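Local coordinates for S-adenosylmethionine:tRNA ribosyltransferase-isomerase (Thermus thermophilus, PDB 1WDI), which probably transfers and isomerises the ribose of S-adenosylmethionine onto the 7-aminomethyl group of preQ1-modified tRNA, giving epoxyqueuosine, at residues R28-Y33 against R326-E331. Sequence-based numbering, arbitrary orientation.
Sequences RLMVVY and RLAVAE
R28 and E331 meet through one charged donor and one backbone acceptor, an instance of how an arginine on a strand can take up a carbonyl just past the C-terminal end of a helix. NH1 of R28 gives a hydrogen bond to the carbonyl O of E331 at 2.7 Å, with an N-H...O angle of 154°. The oxygen faces the rim of the guanidinium, roughly level with its flat group, while the donor stands tilted from the plane of the carbonyl. The carboxylate of E331 takes a looser part: its plane is almost perpendicular to the guanidinium, and OE1 stays 4.5 Å from NH2 of R28, too far for a salt bridge, although the opposite charges probably still attract. E331 is where the chain leaves helical geometry, and the positive group there would be expected to suit the helix dipole. Without the guanidinium, with an alanine here, the E331 carbonyl would probably lose this donor and the helix end its tie to the strand.

Two residues along, the contact turns apolar. With CG of M30 anti to the backbone N (chi1 178°) and the chain bending only at chi3, its CE presses on A328, nearest CA at 3.5 Å with CB at 3.6 Å, and meets CD2 of L327 at 4.1 Å. Y333 flanks both strand side chains, touching M30 and making a cation-pi contact with R28, whose backbone N makes a hydrogen bond to OD1 of D340. Strand 28-32 runs between strands 40-44 and 341-344 of the large mixed sheet; helix 318-330 packs over one face, L327 also resting on V40 and H42 of strand 40-44, and A328 on F301 in a loop.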
loop_
_atom_site.group_PDB
_atom_site.type_symbol
_atom_site.label_atom_id
_atom_site.label_comp_id
_atom_site.label_asym_id
_atom_site.label_seq_id
_atom_site.Cartn_x
_atom_site.Cartn_y
_atom_site.Cartn_z
ATOM N N ARG A 28 4.173 5.226 18.486
ATOM C CA ARG A 28 5.233 6.225 18.513
ATOM C C ARG A 28 5.553 6.745 17.112
ATOM O O ARG A 28 5.296 6.074 16.112
ATOM C CB ARG A 28 6.489 5.644 19.167
ATOM C CG ARG A 28 6.269 5.217 20.620
ATOM C CD ARG A 28 7.537 4.664 21.240
ATOM N NE ARG A 28 8.588 5.675 21.289
ATOM C CZ ARG A 28 9.811 5.458 21.758
ATOM N NH1 ARG A 28 10.141 4.260 22.224
ATOM N NH2 ARG A 28 10.705 6.436 21.750
ATOM N N LEU A 29 6.098 7.957 17.051
ATOM C CA LEU A 29 6.461 8.569 15.783
ATOM C C LEU A 29 7.845 9.192 15.898
ATOM O O LEU A 29 8.064 10.096 16.711
ATOM C CB LEU A 29 5.447 9.659 15.397
ATOM C CG LEU A 29 5.807 10.521 14.183
ATOM C CD1 LEU A 29 5.795 9.656 12.914
ATOM C CD2 LEU A 29 4.825 11.674 14.047
ATOM N N MET A 30 8.786 8.697 15.100
ATOM C CA MET A 30 10.124 9.263 15.115
ATOM C C MET A 30 10.192 10.256 13.969
ATOM O O MET A 30 9.982 9.890 12.809
ATOM C CB MET A 30 11.205 8.185 14.918
ATOM C CG MET A 30 12.616 8.768 14.885
ATOM S SD MET A 30 13.947 7.612 14.411
ATOM C CE MET A 30 14.174 6.771 15.942
ATOM N N VAL A 31 10.460 11.517 14.290
ATOM C CA VAL A 31 10.579 12.538 13.260
ATOM C C VAL A 31 12.069 12.745 12.996
ATOM O O VAL A 31 12.832 13.024 13.924
ATOM C CB VAL A 31 9.961 13.881 13.713
ATOM C CG1 VAL A 31 10.095 14.918 12.592
ATOM C CG2 VAL A 31 8.483 13.682 14.091
ATOM N N VAL A 32 12.490 12.584 11.745
ATOM C CA VAL A 32 13.898 12.781 11.400
ATOM C C VAL A 32 13.998 13.688 10.174
ATOM O O VAL A 32 13.143 13.646 9.292
ATOM C CB VAL A 32 14.608 11.423 11.135
ATOM C CG1 VAL A 32 13.926 10.690 10.002
ATOM C CG2 VAL A 32 16.085 11.654 10.812
ATOM N N TYR A 33 15.037 14.516 10.122
ATOM C CA TYR A 33 15.204 15.445 9.007
ATOM C C TYR A 33 16.240 15.037 7.956
ATOM O O TYR A 33 17.323 14.560 8.297
ATOM C CB TYR A 33 15.534 16.833 9.557
ATOM C CG TYR A 33 14.480 17.360 10.505
ATOM C CD1 TYR A 33 14.419 16.915 11.825
ATOM C CD2 TYR A 33 13.514 18.271 10.072
ATOM C CE1 TYR A 33 13.421 17.360 12.691
ATOM C CE2 TYR A 33 12.509 18.722 10.930
ATOM C CZ TYR A 33 12.470 18.259 12.238
ATOM O OH TYR A 33 11.468 18.677 13.089
ATOM N N ARG A 326 19.021 2.460 13.950
ATOM C CA ARG A 326 19.734 1.940 15.111
ATOM C C ARG A 326 19.193 2.658 16.345
ATOM O O ARG A 326 18.997 2.046 17.390
ATOM C CB ARG A 326 21.237 2.182 14.963
ATOM C CG ARG A 326 22.072 0.921 15.079
ATOM C CD ARG A 326 23.095 0.829 13.956
ATOM N NE ARG A 326 23.978 1.991 13.919
ATOM C CZ ARG A 326 24.528 2.461 12.807
ATOM N NH1 ARG A 326 24.283 1.860 11.646
ATOM N NH2 ARG A 326 25.305 3.534 12.849
ATOM N N LEU A 327 18.938 3.956 16.213
ATOM C CA LEU A 327 18.395 4.741 17.316
ATOM C C LEU A 327 17.009 4.207 17.676
ATOM O O LEU A 327 16.683 4.045 18.850
ATOM C CB LEU A 327 18.285 6.225 16.934
ATOM C CG LEU A 327 17.700 7.141 18.026
ATOM C CD1 LEU A 327 18.658 7.164 19.220
ATOM C CD2 LEU A 327 17.489 8.561 17.493
ATOM N N ALA A 328 16.196 3.936 16.658
ATOM C CA ALA A 328 14.846 3.414 16.865
ATOM C C ALA A 328 14.916 2.114 17.654
ATOM O O ALA A 328 14.138 1.896 18.591
ATOM C CB ALA A 328 14.161 3.176 15.526
ATOM N N VAL A 329 15.844 1.245 17.268
ATOM C CA VAL A 329 16.014 -0.021 17.968
ATOM C C VAL A 329 16.386 0.253 19.430
ATOM O O VAL A 329 15.733 -0.237 20.349
ATOM C CB VAL A 329 17.128 -0.879 17.326
ATOM C CG1 VAL A 329 17.424 -2.098 18.209
ATOM C CG2 VAL A 329 16.699 -1.333 15.936
ATOM N N ALA A 330 17.429 1.052 19.633
ATOM C CA ALA A 330 17.897 1.388 20.976
ATOM C C ALA A 330 16.833 2.073 21.836
ATOM O O ALA A 330 16.816 1.901 23.055
ATOM C CB ALA A 330 19.136 2.272 20.883
ATOM N N GLU A 331 15.948 2.844 21.207
ATOM C CA GLU A 331 14.897 3.554 21.935
ATOM C C GLU A 331 13.613 2.756 22.159
ATOM O O GLU A 331 12.605 3.301 22.617
ATOM C CB GLU A 331 14.569 4.878 21.236
ATOM C CG GLU A 331 15.602 5.980 21.447
ATOM C CD GLU A 331 15.784 6.345 22.919
ATOM O OE1 GLU A 331 14.772 6.458 23.643
ATOM O OE2 GLU A 331 16.941 6.531 23.353
#